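Beta-glucoside kinase (Listeria monocytogenes, PDB 4HTL) catalyses the ATP-dependent phosphorylation of cellobiose to cellobiose-6'-phosphate and may also regulate transcription of the cellobiose phosphotransferase operon. Local coordinates at residues G79-R82 against R83-N86; G246-R250 against P251-A255; L89-W92 against L93-E96. All coordinates share one frame; numbering follows the deposited sequence. Where two conformers were deposited one is given.

Contact 1 (G79-R82 against R83-N86)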
loop_
_atom_site.group_PDB
_atom_site.type_symbol
_atom_site.label_atom_id
_atom_site.label_comp_id
_atom_site.label_asym_id
_atom_site.label_seq_id
_atom_site.Cartn_x
_atom_site.Cartn_y
_atom_site.Cartn_z
ATOM N N GLY A 79 -6.493 16.682 -11.166
ATOM C CA GLY A 79 -7.216 15.563 -11.785
ATOM C C GLY A 79 -7.641 15.922 -13.202
ATOM O O GLY A 79 -6.797 16.303 -14.011
ATOM N N ALA A 80 -8.945 15.836 -13.497
ATOM C CA ALA A 80 -9.467 16.176 -14.834
ATOM C C ALA A 80 -9.502 17.682 -15.087
ATOM O O ALA A 80 -9.662 18.097 -16.217
ATOM C CB ALA A 80 -10.864 15.598 -15.027
ATOM N N ILE A 81 -9.349 18.487 -14.029
ATOM C CA ILE A 81 -9.577 19.927 -14.084
ATOM C C ILE A 81 -8.241 20.648 -14.210
ATOM O O ILE A 81 -7.619 21.007 -13.203
ATOM C CB ILE A 81 -10.340 20.403 -12.816
ATOM C CG1 ILE A 81 -11.549 19.497 -12.543
ATOM C CG2 ILE A 81 -10.801 21.856 -12.934
ATOM C CD1 ILE A 81 -12.140 19.749 -11.197
ATOM N N ARG A 82 -7.794 20.853 -15.453
ATOM C CA ARG A 82 -6.497 21.514 -15.703
ATOM C C ARG A 82 -6.442 22.912 -15.059
ATOM O O ARG A 82 -5.379 23.361 -14.626
ATOM C CB ARG A 82 -6.190 21.636 -17.212
ATOM C CG ARG A 82 -5.962 20.332 -17.966
ATOM C CD ARG A 82 -4.562 19.754 -17.739
ATOM N NE ARG A 82 -4.377 19.394 -16.340
ATOM C CZ ARG A 82 -4.904 18.314 -15.752
ATOM N NH1 ARG A 82 -5.629 17.437 -16.454
ATOM N NH2 ARG A 82 -4.708 18.107 -14.444
ATOM N N ARG A 83 -7.585 23.595 -14.990
ATOM C CA ARG A 83 -7.646 24.926 -14.377
ATOM C C ARG A 83 -7.186 24.946 -12.908
ATOM O O ARG A 83 -6.739 25.983 -12.401
ATOM C CB ARG A 83 -9.070 25.534 -14.521
ATOM C CG ARG A 83 -9.352 26.825 -13.735
ATOM C CD ARG A 83 -8.616 28.062 -14.252
ATOM N NE ARG A 83 -8.915 29.229 -13.413
ATOM C CZ ARG A 83 -8.259 29.585 -12.304
ATOM N NH1 ARG A 83 -7.226 28.876 -11.851
ATOM N NH2 ARG A 83 -8.636 30.667 -11.632
ATOM N N PHE A 84 -7.299 23.807 -12.231
ATOM C CA PHE A 84 -6.948 23.723 -10.833
ATOM C C PHE A 84 -5.501 23.219 -10.612
ATOM O O PHE A 84 -5.072 23.101 -9.468
ATOM C CB PHE A 84 -7.950 22.823 -10.082
ATOM C CG PHE A 84 -9.351 23.386 -9.946
ATOM C CD1 PHE A 84 -9.683 24.676 -10.356
ATOM C CD2 PHE A 84 -10.359 22.604 -9.397
ATOM C CE1 PHE A 84 -10.974 25.169 -10.225
ATOM C CE2 PHE A 84 -11.647 23.102 -9.246
ATOM C CZ PHE A 84 -11.954 24.389 -9.665
ATOM N N ASP A 85 -4.744 22.929 -11.670
ATOM C CA ASP A 85 -3.302 22.608 -11.491
ATOM C C ASP A 85 -2.558 23.786 -10.850
ATOM O O ASP A 85 -2.631 24.925 -11.335
ATOM C CB ASP A 85 -2.613 22.326 -12.826
ATOM C CG ASP A 85 -3.076 21.057 -13.494
ATOM O OD1 ASP A 85 -3.589 20.122 -12.823
ATOM O OD2 ASP A 85 -2.890 20.986 -14.728
ATOM N N ASN A 86 -1.810 23.507 -9.792
ATOM C CA ASN A 86 -1.069 24.543 -9.077
ATOM C C ASN A 86 -1.977 25.728 -8.717
ATOM O O ASN A 86 -1.589 26.886 -8.905
ATOM C CB ASN A 86 0.149 25.019 -9.909
ATOM C CG ASN A 86 1.051 25.925 -9.121
ATOM O OD1 ASN A 86 1.205 25.754 -7.913
ATOM N ND2 ASN A 86 1.620 26.923 -9.782
#

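Contact 2 (G246-R250 against P251-A255)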
loop_
_atom_site.group_PDB
_atom_site.type_symbol
_atom_site.label_atom_id
_atom_site.label_comp_id
_atom_site.label_asym_id
_atom_site.label_seq_id
_atom_site.Cartn_x
_atom_site.Cartn_y
_atom_site.Cartn_z
ATOM N N GLY A 246 -19.650 2.841 -9.681
ATOM C CA GLY A 246 -20.546 2.290 -10.688
ATOM C C GLY A 246 -20.795 0.800 -10.576
ATOM O O GLY A 246 -21.877 0.343 -10.870
ATOM N N ILE A 247 -19.791 0.040 -10.136
ATOM C CA ILE A 247 -19.931 -1.405 -9.997
ATOM C C ILE A 247 -21.097 -1.834 -9.137
ATOM O O ILE A 247 -21.654 -2.921 -9.339
ATOM C CB ILE A 247 -18.583 -2.034 -9.506
ATOM C CG1 ILE A 247 -18.568 -3.522 -9.718
ATOM C CG2 ILE A 247 -18.224 -1.590 -8.065
ATOM C CD1 ILE A 247 -17.203 -4.108 -9.401
ATOM N N THR A 248 -21.473 -0.995 -8.175
ATOM C CA THR A 248 -22.667 -1.265 -7.341
ATOM C C THR A 248 -23.997 -1.337 -8.125
ATOM O O THR A 248 -25.022 -1.762 -7.573
ATOM C CB THR A 248 -22.855 -0.237 -6.197
ATOM O OG1 THR A 248 -23.384 1.016 -6.698
ATOM C CG2 THR A 248 -21.577 -0.035 -5.466
ATOM N N SER A 249 -23.981 -0.921 -9.385
ATOM C CA SER A 249 -25.123 -1.128 -10.316
ATOM C C SER A 249 -25.356 -2.642 -10.542
ATOM O O SER A 249 -26.376 -3.020 -11.064
ATOM C CB SER A 249 -24.907 -0.439 -11.681
ATOM O OG SER A 249 -23.811 -1.018 -12.398
ATOM N N ARG A 250 -24.405 -3.476 -10.123
ATOM C CA ARG A 250 -24.567 -4.950 -10.118
ATOM C C ARG A 250 -24.954 -5.366 -8.668
ATOM O O ARG A 250 -24.118 -5.405 -7.773
ATOM C CB ARG A 250 -23.262 -5.610 -10.592
ATOM C CG ARG A 250 -23.235 -7.136 -10.519
ATOM C CD ARG A 250 -24.187 -7.755 -11.493
ATOM N NE ARG A 250 -24.035 -9.205 -11.551
ATOM C CZ ARG A 250 -24.778 -9.988 -12.322
ATOM N NH1 ARG A 250 -25.777 -9.453 -13.002
ATOM N NH2 ARG A 250 -24.576 -11.307 -12.351
ATOM N N PRO A 251 -26.213 -5.730 -8.447
ATOM C CA PRO A 251 -26.700 -5.975 -7.086
ATOM C C PRO A 251 -25.930 -7.049 -6.296
ATOM O O PRO A 251 -25.764 -6.915 -5.097
ATOM C CB PRO A 251 -28.140 -6.414 -7.318
ATOM C CG PRO A 251 -28.513 -5.613 -8.500
ATOM C CD PRO A 251 -27.330 -5.735 -9.412
ATOM N N THR A 252 -25.497 -8.101 -6.984
ATOM C CA THR A 252 -24.840 -9.241 -6.390
ATOM C C THR A 252 -23.316 -9.195 -6.508
ATOM O O THR A 252 -22.640 -10.177 -6.265
ATOM C CB THR A 252 -25.382 -10.515 -7.035
ATOM O OG1 THR A 252 -25.167 -10.430 -8.454
ATOM C CG2 THR A 252 -26.879 -10.737 -6.662
ATOM N N PHE A 253 -22.752 -8.028 -6.786
ATOM C CA PHE A 253 -21.308 -8.014 -7.068
ATOM C C PHE A 253 -20.447 -8.440 -5.906
ATOM O O PHE A 253 -19.445 -9.099 -6.130
ATOM C CB PHE A 253 -20.808 -6.699 -7.695
ATOM C CG PHE A 253 -20.330 -5.675 -6.701
ATOM C CD1 PHE A 253 -18.987 -5.628 -6.294
ATOM C CD2 PHE A 253 -21.204 -4.726 -6.200
ATOM C CE1 PHE A 253 -18.565 -4.670 -5.383
ATOM C CE2 PHE A 253 -20.785 -3.763 -5.289
ATOM C CZ PHE A 253 -19.464 -3.742 -4.876
ATOM N N ILE A 254 -20.799 -8.109 -4.660
ATOM C CA ILE A 254 -19.946 -8.566 -3.528
ATOM C C ILE A 254 -19.907 -10.115 -3.443
ATOM O O ILE A 254 -18.801 -10.712 -3.296
ATOM C CB ILE A 254 -20.375 -7.936 -2.163
ATOM C CG1 ILE A 254 -20.067 -6.431 -2.181
ATOM C CG2 ILE A 254 -19.640 -8.633 -1.013
ATOM C CD1 ILE A 254 -18.599 -6.046 -2.133
ATOM N N ALA A 255 -21.076 -10.752 -3.559
ATOM C CA ALA A 255 -21.154 -12.219 -3.522
ATOM C C ALA A 255 -20.340 -12.783 -4.681
ATOM O O ALA A 255 -19.616 -13.769 -4.502
ATOM C CB ALA A 255 -22.591 -12.759 -3.556
#

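Contact 3 (L89-W92 against L93-E96)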
loop_
_atom_site.group_PDB
_atom_site.type_symbol
_atom_site.label_atom_id
_atom_site.label_comp_id
_atom_site.label_asym_id
_atom_site.label_seq_id
_atom_site.Cartn_x
_atom_site.Cartn_y
_atom_site.Cartn_z
ATOM N N LEU A 89 -7.126 26.708 -4.195
ATOM C CA LEU A 89 -8.582 26.868 -4.155
ATOM C C LEU A 89 -9.041 27.312 -2.757
ATOM O O LEU A 89 -10.011 28.063 -2.623
ATOM C CB LEU A 89 -9.264 25.578 -4.577
ATOM C CG LEU A 89 -10.798 25.572 -4.507
ATOM C CD1 LEU A 89 -11.435 26.691 -5.328
ATOM C CD2 LEU A 89 -11.305 24.202 -4.964
ATOM N N LYS A 90 -8.334 26.891 -1.717
ATOM C CA LYS A 90 -8.650 27.381 -0.343
ATOM C C LYS A 90 -8.470 28.893 -0.268
ATOM O O LYS A 90 -9.355 29.607 0.220
ATOM C CB LYS A 90 -7.781 26.685 0.705
ATOM C CG LYS A 90 -8.007 27.110 2.163
ATOM C CD LYS A 90 -7.128 26.338 3.147
ATOM C CE LYS A 90 -7.103 27.051 4.512
ATOM N NZ LYS A 90 -6.271 26.291 5.473
ATOM N N GLU A 91 -7.338 29.393 -0.745
ATOM C CA GLU A 91 -7.072 30.832 -0.662
ATOM C C GLU A 91 -8.001 31.641 -1.556
ATOM O O GLU A 91 -8.365 32.755 -1.207
ATOM C CB GLU A 91 -5.632 31.139 -1.001
ATOM C CG GLU A 91 -4.671 30.734 0.092
ATOM C CD GLU A 91 -3.223 30.950 -0.296
ATOM O OE1 GLU A 91 -2.365 30.695 0.568
ATOM O OE2 GLU A 91 -2.934 31.357 -1.450
ATOM N N TRP A 92 -8.371 31.081 -2.708
ATOM C CA TRP A 92 -9.324 31.725 -3.605
ATOM C C TRP A 92 -10.651 31.910 -2.925
ATOM O O TRP A 92 -11.200 33.013 -2.920
ATOM C CB TRP A 92 -9.490 30.911 -4.891
ATOM C CG TRP A 92 -10.336 31.598 -5.933
ATOM C CD1 TRP A 92 -9.925 32.534 -6.873
ATOM C CD2 TRP A 92 -11.777 31.412 -6.184
ATOM N NE1 TRP A 92 -10.986 32.937 -7.666
ATOM C CE2 TRP A 92 -12.121 32.294 -7.306
ATOM C CE3 TRP A 92 -12.767 30.620 -5.626
ATOM C CZ2 TRP A 92 -13.420 32.372 -7.816
ATOM C CZ3 TRP A 92 -14.067 30.704 -6.147
ATOM C CH2 TRP A 92 -14.385 31.564 -7.216
ATOM N N LEU A 93 -11.163 30.833 -2.327
ATOM C CA LEU A 93 -12.464 30.855 -1.662
ATOM C C LEU A 93 -12.448 31.754 -0.412
ATOM O O LEU A 93 -13.438 32.438 -0.127
ATOM C CB LEU A 93 -12.922 29.424 -1.323
ATOM C CG LEU A 93 -13.454 28.547 -2.474
ATOM C CD1 LEU A 93 -13.548 27.060 -2.080
ATOM C CD2 LEU A 93 -14.805 29.076 -2.931
ATOM N N GLU A 94 -11.330 31.758 0.318
ATOM C CA GLU A 94 -11.168 32.641 1.479
ATOM C C GLU A 94 -11.219 34.108 1.052
ATOM O O GLU A 94 -11.864 34.931 1.714
ATOM C CB GLU A 94 -9.845 32.374 2.200
ATOM C CG GLU A 94 -9.803 31.086 2.987
ATOM C CD GLU A 94 -8.414 30.746 3.478
ATOM O OE1 GLU A 94 -7.418 31.192 2.863
ATOM O OE2 GLU A 94 -8.333 30.002 4.475
ATOM N N ALA A 95 -10.545 34.428 -0.054
ATOM C CA ALA A 95 -10.494 35.795 -0.561
ATOM C C ALA A 95 -11.875 36.210 -1.082
ATOM O O ALA A 95 -12.297 37.335 -0.895
ATOM C CB ALA A 95 -9.447 35.935 -1.667
ATOM N N GLU A 96 -12.562 35.295 -1.761
ATOM C CA GLU A 96 -13.876 35.584 -2.312
ATOM C C GLU A 96 -14.961 35.784 -1.256
ATOM O O GLU A 96 -15.906 36.516 -1.515
ATOM C CB GLU A 96 -14.315 34.469 -3.263
ATOM C CG GLU A 96 -13.533 34.411 -4.564
ATOM C CD GLU A 96 -13.805 35.586 -5.472
ATOM O OE1 GLU A 96 -14.985 35.982 -5.614
ATOM O OE2 GLU A 96 -12.826 36.112 -6.049
#

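Contact 1 (G79-R82 against R83-N86)
A short 3-10 turn in the loop between strands 74-77 and 87-88 is closed by a bidentate salt bridge from Arg82 to Asp85 and, on its inner side, by Ile81 packed on Phe84. Arg82 meets the carboxylate side-on: NE lies 2.7 Å from Asp85 OD2 and NH2 lies 2.8 Å from Asp85 OD1, with the NE bond almost straight at 176°. The carboxylate lies almost flush with the guanidinium. OD1 accepts through its syn lone pair, whereas NE reaches OD2 from the syn side but tilted out of the carboxylate plane. Bends at chi2 (-78°) and chi3 (64°) fold the arginine chain back over its own turn, which brings the end-on pair NH1 and NH2 to the carbonyl of Gly79. Both nitrogens grip that one oxygen, Arg82 NH2 at 2.8 Å from Gly79 O, so the guanidinium is held from two directions and its rotation is fixed. Asp85 OD1 also accepts from the backbone N of Gly78, tying the acid to the residue directly after strand 74-77. The turn itself is built by Phe84 N donating to Ile81 O at 3.0 Å, followed by Asp85 N to Arg82 O, the i to i+3 pattern of a 3-10 helix. In this ROK-family kinase the apolar side of the turn packs on strand 6-11 and helix 40-52, beside the probable ATP site. Ile81 CG2, anti to the backbone N, sits over one face of the Phe84 ring in a CH-pi contact, 3.7 Å from its centroid. The two side chains run side by side onto Ile43 of helix 40-52 and onto Ile11, an ATP-site residue by similarity. Arg83 reaches toward helix 40-52, NE in a salt bridge with Asp41 and the guanidinium in cation-pi contact with Phe87.

Contact 2 (G246-R250 against P251-A255)
The Phe253 ring is sandwiched between two isoleucines: Ile247 CG2 lies over one face, offset toward the rim, and Ile254 CG1 lies over the opposite face. Ile247 CG2 makes a CH-pi contact 4.2 Å from the centroid of the Phe253 ring, 18° off its normal, and the side chains cross at about a right angle. With CG1 anti to the backbone N (chi1 -164°), Ile247 also sends CD1 to within 3.9 Å of Phe253 CD1. At the ring edge, in plane, stands the carbonyl oxygen of Arg250, 3.4 Å from Phe253 CD2. Thr248 comes alongside, its CG2 3.8 Å from Phe253 CE2. These contacts hold for one of two modelled positions of Phe253.

The second flat group, the Arg250 guanidinium, has Thr252 OG1 over one face, 3.5 Å from Arg250 NE. Both converge on Glu256 outside the turn, Arg250 NE in a salt bridge and Thr252 OG1 through a hydrogen bond. Arg250 NH2 pairs with Asp208. The Arg250 chain runs antiparallel to Phe253, with Arg250 CG 3.7 Å from Phe253 CB.

Phe253 N donates to Arg250 O at 3.1 Å, closing a type I turn. Before it, Gly246 O takes both N and OG of Ser249 from opposite faces of its plane, OG at 2.8 Å. The turn carries the chain from a 3-10 segment behind strand 240-244 into helix 253-261, with Thr252 in the N-cap position though its OG1 does not cap the helix: a strand-to-helix connection of the actin-like ATPase fold.

Contact 3 (L89-W92 against L93-E96)
Leu89 and Leu93, one helical turn apart, form the buried side of helix 89-97, with CD1 of Leu89 3.9 Å from CD1 of Leu93. They pack against Val62 of strand 59-64, while Leu93 also touches Val101 of strand 101-105. Trp92 lies next to this layer. Its ring has Leu93 CG at one edge, in plane, and Leu93 CD2 is 3.7 Å from Trp92 CZ3. Over one face sits Glu96 CG, 3.6 Å from the centroid of the six-membered ring of Trp92 and only 7° off the normal, a close CH-pi contact. A bend at chi2 (-69°) brings the Glu96 carboxylate back beside the indole, and OE1 goes on to a salt bridge with Lys48 of helix 40-52. The carboxylate and ring planes are 21° apart.

The polar side is looser. Lys90 NZ is 4.4 Å from Glu94 OE2, too far for a salt bridge, although CE of Lys90 comes within 3.2 Å of that oxygen. The ammonium instead hydrogen-bonds to the carbonyl of Lys71. Glu91 meets Glu94 OE1 with CA and CG, while its own carboxylate stays away.

Regular i to i+4 bonding runs beneath, from Leu93 N to Leu89 O (3.0 Å) onward. The result is an amphipathic helix, leucines on the mixed sheet of the actin-like ATPase fold, Glu91 and Ala95 exposed, Lys90, Glu94 and Glu96 at the margins.

Overall arrangement
Contacts 1 and 3 follow each other closely along the chain and adjoin in sequence: the loop of 79-86 leads through the short strand 87-88 straight into helix 89-97, their centres about 16 Å apart on the same side of the chain's centre. Both pack side chains on helix 40-52, beside the mixed sheet that contains strand 6-11 of the predicted ATP site. Contact 2 comes much later, after strand 240-244 of the second mixed sheet, and its centre lies about 31 Å from that of contact 1 and 39 Å from that of contact 3, across the chain's centre. The three therefore sample both sheet-centred halves of the actin-like kinase fold.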